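Local coordinates for trichothecene 3-O-acetyltransferase (Gibberella zeae, PDB 2RKV), which catalyses transfer of an acetyl group from acetyl-CoA to the 3-hydroxyl of trichothecene mycotoxins, as a member of the BAHD acyltransferase superfamily, at residues Asp160-Asp165 / Asp294-Met299; Leu190-Ile195 / Asn303-Leu308; Leu377-Lys382 / Met412-Lys417. One frame throughout, in Å; residues are numbered along the deposited sequence.

Interaction 1 (Asp160-Asp165 / Asp294-Met299); sequences DMVGQD and DARPAM. With COA (coenzyme A), chain B.
Asp-294 meets the first turn of helix 161-176 through Val-162, whose CG2 lies 3.8 Å from Asp-294 OD2, the two side chains crossing at about a right angle. Asp-294 N donates to coenzyme A O9P at 2.7 Å, so one residue serves both cofactor and contact. The other carboxylate oxygen looks along its own chain: Asp-294 OD1 accepts from Arg-296 N in a capping bond, and from Arg-296 NH1 at 2.9 Å from the opposite face of the carboxylate.

Two residues further on, Arg-296 runs extended from CG to NE and ends against Asp-160, tip to tip. The grip is end-on and two-pronged. NH1 of Arg-296 meets OD2 of Asp-160 on its syn lone pair, nearly straight at 167°. Arg-296 NH2 takes Asp-160 OD1 at 2.9 Å from a more tilted position. The carboxylate and guanidinium planes stand 50° apart. Val-162 CG1 covers one guanidinium face, 3.7 Å from Arg-296 NE. With CG lodged between backbone N and carbonyl carbon (chi1 52°), Asp-160 can also accept from Gly-163 N through OD1 at 2.8 Å, and so doubles as N-cap. Leu-309 N adds a further bond to Asp-160 OD2. The aspartate that closes the HxxxD motif begun by His-156 is thus held in a salt-bridge network, the structural arrangement characteristic of this residue in BAHD enzymes.

Interaction 2 (Leu190-Ile195 / Asn303-Leu308); sequences LDRKTI and NNYPGL
Tyr-305, in the loop between helix 296-299 and strand 310-318, packs against the type I turn of Arg-192 to Ile-195, making this a loop-to-loop contact without a direct hydrogen bond. With its CG anti to the backbone N (chi1 176°), the tyrosine sends its ring across to the turn. Ile-195 CD1 sits 3.6 Å from the centroid of the Tyr-305 ring and only 14° off the normal, a CH-pi contact over the centre of one face. On the opposite face lies Gly-307 N, nearer the rim. Leu-190 adds its CD1 obliquely, 3.9 Å from Tyr-305 CD1, and Arg-192 CG comes in at the ring edge, 3.2 Å from Tyr-305 OH; that hydroxyl is bonded to Asp-8.

Beyond the ring the arginine continues extended, laying one guanidinium face on the backbone of Gly-307, with Arg-192 NH1 at 3.7 Å from Gly-307 CA. NH1 is bonded to Ala-158 O and the group makes a cation-pi contact with Trp-55. A water accepts from Arg-192 NH2 at 2.9 Å and donates to Pro-306 O. The turn belongs to the long connection from helix 182-187 to strand 229-236, consistent with the crossover segment that joins the two domains of BAHD acyltransferases.

Interaction 3 (Leu377-Lys382 / Met412-Lys417); sequences LSSWAK and MYFMPK. With COA (coenzyme A), chain B.
Leu-377 and Phe-414 meet on one side of a pair of parallel strands, 375-379 and 411-414, neighbours within the mixed seven-stranded sheet. The leucine lies across the phenyl ring at about a right angle: Leu-377 CD1 stands 4.0 Å from the Phe-414 ring centroid, a CH-pi contact over the face, offset toward the rim. CD2 of the leucine leans on the far end of the ring, near CZ. Both residues face helix 261-277, which covers this side. Ser-379 joins them there, its OG against Phe-414 CD2 while accepting from Ala-381 N in an ST turn; Asp-262 is its outside partner.

The other side of the sheet carries Ser-378 and Tyr-413, and the chain just past the strand brings Trp-380 over to the tyrosine. Trp-380 CG is anti to its carbonyl carbon (chi1 -59°), which places the indole so that Tyr-413 CD2 lies over one face, 3.6 Å from Trp-380 CZ2. The planes are inclined by 43°, an oblique pairing. Tyr-413 OH is hydrogen-bonded to the T-2 toxin, while coenzyme A N4P lies at the indole edge and donates to Ser-379 O at 3.1 Å, so this surface lines both pockets.

Between the two faces the backbone bonds alternate from strand to strand, as in parallel pairs. Ser-378 N donates to Met-412 O at 3.0 Å, and Phe-414 N returns to Ser-378 O at 3.1 Å. Trp-380 N follows on Phe-414 O at 2.8 Å, and beyond the strands Lys-417 N makes a nearly straight 2.9 Å bond to Ala-381 O.

From the N terminus, the chain leaves strand 147-155 of the five-stranded sheet and enters 160-165, then passes through 190-195 before reaching the seven-stranded sheet. Interaction 1 closes when 294-299 leaves the end of strand 286-294; interaction 2 closes shortly afterwards at 303-308. Their loops therefore cross, and the two meet where Arg-296 NH2 reaches Tyr-305 O. Interaction 3 opens only later and joins two neighbouring strands of the seven-stranded sheet, its 29-residue loop passing through strand 399-401 of the five-stranded sheet. It touches interaction 1 where Met-161 packs on Trp-380, and both contact coenzyme A. Interaction 1 thus ties the helix that follows strand 147-155 to the end of strand 286-294, with interaction 2 farther out.

Interaction 1 (Asp160-Asp165 / Asp294-Met299)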
loop_
_atom_site.group_PDB
_atom_site.type_symbol
_atom_site.label_atom_id
_atom_site.label_comp_id
_atom_site.label_asym_id
_atom_site.label_seq_id
_atom_site.Cartn_x
_atom_site.Cartn_y
_atom_site.Cartn_z
ATOM N N ASP A 160 -1.526 0.889 -7.896
ATOM C CA ASP A 160 -1.001 0.334 -6.654
ATOM C C ASP A 160 0.018 1.341 -6.098
ATOM O O ASP A 160 0.210 2.424 -6.680
ATOM C CB ASP A 160 -0.400 -1.069 -6.884
ATOM C CG ASP A 160 0.626 -1.101 -8.021
ATOM O OD1 ASP A 160 1.318 -0.081 -8.236
ATOM O OD2 ASP A 160 0.765 -2.156 -8.686
ATOM N N MET A 161 0.664 1.024 -4.978
ATOM C CA MET A 161 1.606 1.986 -4.400
ATOM C C MET A 161 2.860 2.183 -5.262
ATOM O O MET A 161 3.471 3.258 -5.241
ATOM C CB MET A 161 1.956 1.635 -2.947
ATOM C CG MET A 161 2.972 2.570 -2.314
ATOM S SD MET A 161 2.479 4.310 -2.384
ATOM C CE MET A 161 1.665 4.487 -0.792
ATOM N N VAL A 162 3.242 1.159 -6.031
ATOM C CA VAL A 162 4.381 1.307 -6.946
ATOM C C VAL A 162 4.010 2.344 -8.022
ATOM O O VAL A 162 4.793 3.254 -8.313
ATOM C CB VAL A 162 4.813 -0.035 -7.567
ATOM C CG1 VAL A 162 5.858 0.163 -8.683
ATOM C CG2 VAL A 162 5.372 -0.961 -6.461
ATOM N N GLY A 163 2.801 2.218 -8.567
ATOM C CA GLY A 163 2.308 3.185 -9.554
ATOM C C GLY A 163 2.152 4.569 -8.939
ATOM O O GLY A 163 2.511 5.586 -9.547
ATOM N N GLN A 164 1.617 4.609 -7.723
ATOM C CA GLN A 164 1.411 5.878 -7.016
ATOM C C GLN A 164 2.745 6.574 -6.793
ATOM O O GLN A 164 2.867 7.790 -6.994
ATOM C CB GLN A 164 0.702 5.624 -5.682
ATOM C CG GLN A 164 0.211 6.895 -4.974
ATOM C CD GLN A 164 -0.887 6.575 -3.967
ATOM O OE1 GLN A 164 -1.660 5.633 -4.165
ATOM N NE2 GLN A 164 -0.957 7.352 -2.884
ATOM N N ASP A 165 3.759 5.795 -6.410
ATOM C CA ASP A 165 5.108 6.331 -6.235
ATOM C C ASP A 165 5.612 6.915 -7.566
ATOM O O ASP A 165 6.205 8.000 -7.588
ATOM C CB ASP A 165 6.052 5.221 -5.742
ATOM C CG ASP A 165 7.468 5.721 -5.464
ATOM O OD1 ASP A 165 7.627 6.852 -4.959
ATOM O OD2 ASP A 165 8.432 4.961 -5.711
ATOM N N ASP A 294 4.489 -6.822 -6.167
ATOM C CA ASP A 294 4.530 -6.071 -7.421
ATOM C C ASP A 294 4.796 -7.060 -8.541
ATOM O O ASP A 294 5.798 -7.797 -8.507
ATOM C CB ASP A 294 5.642 -5.008 -7.350
ATOM C CG ASP A 294 5.841 -4.238 -8.664
ATOM O OD1 ASP A 294 4.972 -4.303 -9.566
ATOM O OD2 ASP A 294 6.885 -3.545 -8.764
ATOM N N ALA A 295 3.890 -7.086 -9.520
ATOM C CA ALA A 295 3.977 -8.023 -10.634
ATOM C C ALA A 295 4.704 -7.442 -11.849
ATOM O O ALA A 295 4.883 -8.134 -12.855
ATOM C CB ALA A 295 2.589 -8.528 -11.021
ATOM N N ARG A 296 5.131 -6.181 -11.756
ATOM C CA ARG A 296 5.823 -5.549 -12.887
ATOM C C ARG A 296 7.057 -6.342 -13.350
ATOM O O ARG A 296 7.180 -6.634 -14.541
ATOM C CB ARG A 296 6.190 -4.092 -12.591
ATOM C CG ARG A 296 5.006 -3.120 -12.626
ATOM C CD ARG A 296 5.407 -1.805 -11.963
ATOM N NE ARG A 296 4.287 -0.867 -11.824
ATOM C CZ ARG A 296 3.264 -1.014 -10.987
ATOM N NH1 ARG A 296 3.197 -2.075 -10.173
ATOM N NH2 ARG A 296 2.318 -0.080 -10.947
ATOM N N PRO A 297 7.963 -6.703 -12.418
ATOM C CA PRO A 297 9.160 -7.452 -12.847
ATOM C C PRO A 297 8.841 -8.772 -13.568
ATOM O O PRO A 297 9.388 -9.028 -14.644
ATOM C CB PRO A 297 9.914 -7.691 -11.538
ATOM C CG PRO A 297 9.452 -6.580 -10.632
ATOM C CD PRO A 297 7.994 -6.431 -10.967
ATOM N N ALA A 298 7.932 -9.574 -13.014
ATOM C CA ALA A 298 7.541 -10.838 -13.647
ATOM C C ALA A 298 6.921 -10.621 -15.028
ATOM O O ALA A 298 7.060 -11.466 -15.915
ATOM C CB ALA A 298 6.586 -11.626 -12.746
ATOM N N MET A 299 6.249 -9.482 -15.207
ATOM C CA MET A 299 5.566 -9.177 -16.460
ATOM C C MET A 299 6.467 -8.448 -17.466
ATOM O O MET A 299 6.059 -8.200 -18.604
ATOM C CB MET A 299 4.298 -8.361 -16.171
ATOM C CG MET A 299 3.123 -8.644 -17.103
ATOM S SD MET A 299 2.502 -10.355 -17.087
ATOM C CE MET A 299 2.523 -10.782 -15.364
HETATM N N1A COA B . 22.320 -13.978 -2.896
HETATM C C2A COA B . 21.852 -13.449 -1.711
HETATM N N3A COA B . 20.793 -12.562 -1.713
HETATM C C4A COA B . 20.218 -12.219 -2.895
HETATM C C5A COA B . 20.675 -12.749 -4.104
HETATM C C6A COA B . 21.745 -13.641 -4.106
HETATM N N6A COA B . 22.358 -13.942 -5.254
HETATM N N7A COA B . 19.916 -12.235 -5.105
HETATM C C8A COA B . 18.998 -11.400 -4.561
HETATM N N9A COA B . 19.175 -11.383 -3.198
HETATM C C1B COA B . 18.433 -10.579 -2.217
HETATM C C2B COA B . 18.850 -9.128 -2.337
HETATM O O2B COA B . 20.062 -8.890 -1.683
HETATM C C3B COA B . 17.676 -8.444 -1.677
HETATM O O3B COA B . 17.746 -8.647 -0.299
HETATM P P3B COA B . 18.036 -7.441 0.697
HETATM O O7A COA B . 16.980 -6.381 0.465
HETATM O O8A COA B . 19.418 -6.942 0.360
HETATM O O9A COA B . 17.994 -7.983 2.098
HETATM C C4B COA B . 16.514 -9.307 -2.083
HETATM O O4B COA B . 17.037 -10.574 -2.461
HETATM C C5B COA B . 15.740 -8.670 -3.210
HETATM O O5B COA B . 14.612 -9.483 -3.247
HETATM P P1A COA B . 13.270 -8.992 -3.945
HETATM O O1A COA B . 13.581 -8.278 -5.259
HETATM O O2A COA B . 12.343 -10.175 -4.097
HETATM O O3A COA B . 12.699 -7.817 -3.025
HETATM P P2A COA B . 12.353 -7.876 -1.470
HETATM O O4A COA B . 12.996 -6.678 -0.811
HETATM O O5A COA B . 12.653 -9.206 -0.838
HETATM O O6A COA B . 10.772 -7.681 -1.474
HETATM C CBP COA B . 8.551 -8.056 -2.229
HETATM C CCP COA B . 9.895 -8.706 -1.903
HETATM C CDP COA B . 8.004 -7.372 -0.974
HETATM C CEP COA B . 7.556 -9.139 -2.637
HETATM C CAP COA B . 8.798 -7.046 -3.360
HETATM O OAP COA B . 9.297 -7.688 -4.516
HETATM C C9P COA B . 7.551 -6.323 -3.748
HETATM O O9P COA B . 6.730 -6.874 -4.738
HETATM N N8P COA B . 7.320 -5.186 -3.105
HETATM C C7P COA B . 6.140 -4.389 -3.327
HETATM C C6P COA B . 4.942 -5.001 -2.616
HETATM C C5P COA B . 3.786 -4.082 -2.876
HETATM O O5P COA B . 3.551 -3.697 -4.040
HETATM N N4P COA B . 3.075 -3.724 -1.815
#

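Interaction 2 (Leu190-Ile195 / Asn303-Leu308)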
loop_
_atom_site.group_PDB
_atom_site.type_symbol
_atom_site.label_atom_id
_atom_site.label_comp_id
_atom_site.label_asym_id
_atom_site.label_seq_id
_atom_site.Cartn_x
_atom_site.Cartn_y
_atom_site.Cartn_z
ATOM N N LEU A 190 1.628 3.712 -21.414
ATOM C CA LEU A 190 1.391 2.343 -21.860
ATOM C C LEU A 190 -0.094 2.011 -21.772
ATOM O O LEU A 190 -0.768 2.377 -20.805
ATOM C CB LEU A 190 2.191 1.347 -21.017
ATOM C CG LEU A 190 3.718 1.410 -21.116
ATOM C CD1 LEU A 190 4.318 0.494 -20.065
ATOM C CD2 LEU A 190 4.205 1.030 -22.518
ATOM N N ASP A 191 -0.603 1.317 -22.784
ATOM C CA ASP A 191 -1.972 0.823 -22.737
ATOM C C ASP A 191 -2.099 -0.187 -21.595
ATOM O O ASP A 191 -1.251 -1.074 -21.435
ATOM C CB ASP A 191 -2.364 0.185 -24.064
ATOM C CG ASP A 191 -3.868 0.075 -24.235
ATOM O OD1 ASP A 191 -4.606 0.982 -23.783
ATOM O OD2 ASP A 191 -4.312 -0.925 -24.824
ATOM N N ARG A 192 -3.158 -0.047 -20.806
ATOM C CA ARG A 192 -3.319 -0.865 -19.601
ATOM C C ARG A 192 -4.060 -2.162 -19.882
ATOM O O ARG A 192 -3.727 -3.187 -19.307
ATOM C CB ARG A 192 -4.064 -0.104 -18.506
ATOM C CG ARG A 192 -3.537 1.296 -18.264
ATOM C CD ARG A 192 -4.037 1.842 -16.944
ATOM N NE ARG A 192 -3.443 3.145 -16.660
ATOM C CZ ARG A 192 -3.457 3.720 -15.459
ATOM N NH1 ARG A 192 -4.053 3.109 -14.433
ATOM N NH2 ARG A 192 -2.880 4.903 -15.285
ATOM N N LYS A 193 -5.074 -2.111 -20.745
ATOM C CA LYS A 193 -5.974 -3.261 -20.903
ATOM C C LYS A 193 -5.306 -4.479 -21.538
ATOM O O LYS A 193 -5.843 -5.582 -21.481
ATOM C CB LYS A 193 -7.250 -2.880 -21.660
ATOM C CG LYS A 193 -7.049 -2.558 -23.135
ATOM C CD LYS A 193 -8.360 -2.116 -23.809
ATOM C CE LYS A 193 -9.323 -3.269 -24.050
ATOM N NZ LYS A 193 -10.608 -2.803 -24.690
ATOM N N THR A 194 -4.128 -4.277 -22.120
ATOM C CA THR A 194 -3.405 -5.369 -22.780
ATOM C C THR A 194 -2.090 -5.714 -22.078
ATOM O O THR A 194 -1.350 -6.589 -22.538
ATOM C CB THR A 194 -3.107 -5.034 -24.255
ATOM O OG1 THR A 194 -2.319 -3.838 -24.309
ATOM C CG2 THR A 194 -4.411 -4.847 -25.051
ATOM N N ILE A 195 -1.806 -5.053 -20.955
ATOM C CA ILE A 195 -0.481 -5.161 -20.327
ATOM C C ILE A 195 -0.200 -6.525 -19.671
ATOM O O ILE A 195 0.961 -6.893 -19.455
ATOM C CB ILE A 195 -0.197 -3.973 -19.359
ATOM C CG1 ILE A 195 1.317 -3.696 -19.316
ATOM C CG2 ILE A 195 -0.830 -4.207 -17.964
ATOM C CD1 ILE A 195 1.706 -2.350 -18.734
ATOM N N ASN A 303 9.327 -0.232 -13.925
ATOM C CA ASN A 303 9.032 0.251 -12.576
ATOM C C ASN A 303 8.270 1.582 -12.605
ATOM O O ASN A 303 7.615 1.967 -11.628
ATOM C CB ASN A 303 10.332 0.413 -11.784
ATOM C CG ASN A 303 10.089 0.750 -10.327
ATOM O OD1 ASN A 303 9.460 -0.023 -9.593
ATOM N ND2 ASN A 303 10.586 1.899 -9.897
ATOM N N ASN A 304 8.362 2.285 -13.734
ATOM C CA ASN A 304 7.683 3.567 -13.890
ATOM C C ASN A 304 6.243 3.458 -14.387
ATOM O O ASN A 304 5.572 4.477 -14.556
ATOM C CB ASN A 304 8.501 4.514 -14.780
ATOM C CG ASN A 304 9.784 4.962 -14.117
ATOM O OD1 ASN A 304 9.843 5.111 -12.891
ATOM N ND2 ASN A 304 10.833 5.160 -14.917
ATOM N N TYR A 305 5.763 2.236 -14.626
ATOM C CA TYR A 305 4.363 2.048 -15.025
ATOM C C TYR A 305 3.454 2.447 -13.857
ATOM O O TYR A 305 3.581 1.902 -12.761
ATOM C CB TYR A 305 4.099 0.604 -15.436
ATOM C CG TYR A 305 2.658 0.328 -15.774
ATOM C CD1 TYR A 305 2.064 0.951 -16.868
ATOM C CD2 TYR A 305 1.892 -0.559 -15.009
ATOM C CE1 TYR A 305 0.750 0.716 -17.194
ATOM C CE2 TYR A 305 0.560 -0.811 -15.336
ATOM C CZ TYR A 305 0.003 -0.176 -16.437
ATOM O OH TYR A 305 -1.310 -0.399 -16.780
ATOM N N PRO A 306 2.572 3.439 -14.079
ATOM C CA PRO A 306 1.816 4.032 -12.976
ATOM C C PRO A 306 0.523 3.315 -12.586
ATOM O O PRO A 306 -0.210 3.803 -11.714
ATOM C CB PRO A 306 1.473 5.418 -13.513
ATOM C CG PRO A 306 1.231 5.154 -14.990
ATOM C CD PRO A 306 2.284 4.108 -15.369
ATOM N N GLY A 307 0.245 2.175 -13.206
ATOM C CA GLY A 307 -1.052 1.524 -13.016
ATOM C C GLY A 307 -1.116 0.595 -11.820
ATOM O O GLY A 307 -0.409 0.787 -10.809
ATOM N N LEU A 308 -1.979 -0.408 -11.957
ATOM C CA LEU A 308 -2.205 -1.429 -10.948
ATOM C C LEU A 308 -1.738 -2.760 -11.535
ATOM O O LEU A 308 -2.371 -3.328 -12.433
ATOM C CB LEU A 308 -3.690 -1.455 -10.554
ATOM C CG LEU A 308 -4.222 -2.338 -9.415
ATOM C CD1 LEU A 308 -4.111 -3.831 -9.741
ATOM C CD2 LEU A 308 -3.530 -2.045 -8.118
HETATM O O HOH W 1 -2.391 5.548 -12.455
#

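Interaction 3 (Leu377-Lys382 / Met412-Lys417)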
loop_
_atom_site.group_PDB
_atom_site.type_symbol
_atom_site.label_atom_id
_atom_site.label_comp_id
_atom_site.label_asym_id
_atom_site.label_seq_id
_atom_site.Cartn_x
_atom_site.Cartn_y
_atom_site.Cartn_z
ATOM N N LEU A 377 -0.389 -8.487 4.405
ATOM C CA LEU A 377 0.696 -7.503 4.460
ATOM C C LEU A 377 1.063 -6.944 3.091
ATOM O O LEU A 377 1.218 -7.697 2.126
ATOM C CB LEU A 377 1.949 -8.111 5.112
ATOM C CG LEU A 377 3.246 -7.303 4.925
ATOM C CD1 LEU A 377 3.271 -6.088 5.844
ATOM C CD2 LEU A 377 4.482 -8.152 5.122
ATOM N N SER A 378 1.209 -5.620 3.023
ATOM C CA SER A 378 1.763 -4.976 1.833
ATOM C C SER A 378 2.980 -4.149 2.189
ATOM O O SER A 378 2.890 -3.194 2.963
ATOM C CB SER A 378 0.732 -4.103 1.120
ATOM O OG SER A 378 1.304 -3.518 -0.046
ATOM N N SER A 379 4.119 -4.515 1.608
ATOM C CA SER A 379 5.354 -3.801 1.858
ATOM C C SER A 379 5.587 -2.676 0.861
ATOM O O SER A 379 5.688 -2.910 -0.352
ATOM C CB SER A 379 6.541 -4.752 1.811
ATOM O OG SER A 379 7.748 -4.025 1.919
ATOM N N TRP A 380 5.695 -1.465 1.391
ATOM C CA TRP A 380 6.064 -0.301 0.590
ATOM C C TRP A 380 7.534 0.045 0.782
ATOM O O TRP A 380 7.979 1.141 0.419
ATOM C CB TRP A 380 5.185 0.898 0.972
ATOM C CG TRP A 380 3.714 0.674 0.777
ATOM C CD1 TRP A 380 3.114 -0.288 0.002
ATOM C CD2 TRP A 380 2.655 1.460 1.332
ATOM N NE1 TRP A 380 1.743 -0.154 0.060
ATOM C CE2 TRP A 380 1.437 0.914 0.865
ATOM C CE3 TRP A 380 2.616 2.576 2.182
ATOM C CZ2 TRP A 380 0.188 1.443 1.225
ATOM C CZ3 TRP A 380 1.369 3.109 2.537
ATOM C CH2 TRP A 380 0.175 2.539 2.056
ATOM N N ALA A 381 8.295 -0.903 1.334
ATOM C CA ALA A 381 9.674 -0.645 1.757
ATOM C C ALA A 381 10.568 -0.063 0.662
ATOM O O ALA A 381 11.427 0.773 0.943
ATOM C CB ALA A 381 10.310 -1.911 2.333
ATOM N N LYS A 382 10.348 -0.520 -0.567
ATOM C CA LYS A 382 11.243 -0.220 -1.687
ATOM C C LYS A 382 10.813 0.981 -2.525
ATOM O O LYS A 382 11.470 1.297 -3.514
ATOM C CB LYS A 382 11.394 -1.454 -2.585
ATOM N N MET A 412 -1.695 -5.154 7.409
ATOM C CA MET A 412 -0.400 -4.616 7.807
ATOM C C MET A 412 0.328 -3.986 6.629
ATOM O O MET A 412 0.136 -4.402 5.489
ATOM C CB MET A 412 0.483 -5.710 8.408
ATOM C CG MET A 412 -0.170 -6.490 9.517
ATOM S SD MET A 412 0.945 -7.750 10.157
ATOM C CE MET A 412 -0.162 -8.502 11.353
ATOM N N TYR A 413 1.149 -2.978 6.926
ATOM C CA TYR A 413 2.018 -2.336 5.930
ATOM C C TYR A 413 3.448 -2.188 6.431
ATOM O O TYR A 413 3.683 -2.044 7.639
ATOM C CB TYR A 413 1.500 -0.934 5.574
ATOM C CG TYR A 413 0.111 -0.942 4.992
ATOM C CD1 TYR A 413 -1.008 -0.737 5.802
ATOM C CD2 TYR A 413 -0.089 -1.172 3.632
ATOM C CE1 TYR A 413 -2.302 -0.767 5.266
ATOM C CE2 TYR A 413 -1.372 -1.202 3.088
ATOM C CZ TYR A 413 -2.475 -0.994 3.911
ATOM O OH TYR A 413 -3.744 -1.033 3.363
ATOM N N PHE A 414 4.405 -2.220 5.502
ATOM C CA PHE A 414 5.734 -1.668 5.778
ATOM C C PHE A 414 5.813 -0.315 5.083
ATOM O O PHE A 414 5.468 -0.196 3.901
ATOM C CB PHE A 414 6.878 -2.537 5.238
ATOM C CG PHE A 414 6.973 -3.918 5.854
ATOM C CD1 PHE A 414 6.314 -4.234 7.036
ATOM C CD2 PHE A 414 7.754 -4.895 5.238
ATOM C CE1 PHE A 414 6.430 -5.512 7.595
ATOM C CE2 PHE A 414 7.860 -6.180 5.786
ATOM C CZ PHE A 414 7.191 -6.482 6.963
ATOM N N MET A 415 6.274 0.695 5.812
ATOM C CA MET A 415 6.507 2.012 5.219
ATOM C C MET A 415 7.708 1.980 4.278
ATOM O O MET A 415 8.511 1.042 4.328
ATOM C CB MET A 415 6.746 3.044 6.326
ATOM C CG MET A 415 5.563 3.225 7.295
ATOM S SD MET A 415 4.014 3.661 6.454
ATOM C CE MET A 415 3.206 2.067 6.328
ATOM N N PRO A 416 7.831 2.990 3.396
ATOM C CA PRO A 416 9.091 3.105 2.665
ATOM C C PRO A 416 10.261 3.143 3.659
ATOM O O PRO A 416 10.200 3.844 4.668
ATOM C CB PRO A 416 8.936 4.425 1.891
ATOM C CG PRO A 416 7.446 4.595 1.747
ATOM C CD PRO A 416 6.856 4.032 3.013
ATOM N N LYS A 417 11.283 2.336 3.393
ATOM C CA LYS A 417 12.439 2.203 4.270
ATOM C C LYS A 417 13.126 3.562 4.455
ATOM O O LYS A 417 13.375 4.267 3.474
ATOM C CB LYS A 417 13.413 1.187 3.654
ATOM C CG LYS A 417 14.571 0.788 4.536
ATOM C CD LYS A 417 15.638 0.028 3.727
ATOM C CE LYS A 417 16.653 0.988 3.094
ATOM N NZ LYS A 417 16.217 1.462 1.750
HETATM N N1A COA B . 22.320 -13.978 -2.896
HETATM C C2A COA B . 21.852 -13.449 -1.711
HETATM N N3A COA B . 20.793 -12.562 -1.713
HETATM C C4A COA B . 20.218 -12.219 -2.895
HETATM C C5A COA B . 20.675 -12.749 -4.104
HETATM C C6A COA B . 21.745 -13.641 -4.106
HETATM N N6A COA B . 22.358 -13.942 -5.254
HETATM N N7A COA B . 19.916 -12.235 -5.105
HETATM C C8A COA B . 18.998 -11.400 -4.561
HETATM N N9A COA B . 19.175 -11.383 -3.198
HETATM C C1B COA B . 18.433 -10.579 -2.217
HETATM C C2B COA B . 18.850 -9.128 -2.337
HETATM O O2B COA B . 20.062 -8.890 -1.683
HETATM C C3B COA B . 17.676 -8.444 -1.677
HETATM O O3B COA B . 17.746 -8.647 -0.299
HETATM P P3B COA B . 18.036 -7.441 0.697
HETATM O O7A COA B . 16.980 -6.381 0.465
HETATM O O8A COA B . 19.418 -6.942 0.360
HETATM O O9A COA B . 17.994 -7.983 2.098
HETATM C C4B COA B . 16.514 -9.307 -2.083
HETATM O O4B COA B . 17.037 -10.574 -2.461
HETATM C C5B COA B . 15.740 -8.670 -3.210
HETATM O O5B COA B . 14.612 -9.483 -3.247
HETATM P P1A COA B . 13.270 -8.992 -3.945
HETATM O O1A COA B . 13.581 -8.278 -5.259
HETATM O O2A COA B . 12.343 -10.175 -4.097
HETATM O O3A COA B . 12.699 -7.817 -3.025
HETATM P P2A COA B . 12.353 -7.876 -1.470
HETATM O O4A COA B . 12.996 -6.678 -0.811
HETATM O O5A COA B . 12.653 -9.206 -0.838
HETATM O O6A COA B . 10.772 -7.681 -1.474
HETATM C CBP COA B . 8.551 -8.056 -2.229
HETATM C CCP COA B . 9.895 -8.706 -1.903
HETATM C CDP COA B . 8.004 -7.372 -0.974
HETATM C CEP COA B . 7.556 -9.139 -2.637
HETATM C CAP COA B . 8.798 -7.046 -3.360
HETATM O OAP COA B . 9.297 -7.688 -4.516
HETATM C C9P COA B . 7.551 -6.323 -3.748
HETATM O O9P COA B . 6.730 -6.874 -4.738
HETATM N N8P COA B . 7.320 -5.186 -3.105
HETATM C C7P COA B . 6.140 -4.389 -3.327
HETATM C C6P COA B . 4.942 -5.001 -2.616
HETATM C C5P COA B . 3.786 -4.082 -2.876
HETATM O O5P COA B . 3.551 -3.697 -4.040
HETATM N N4P COA B . 3.075 -3.724 -1.815
#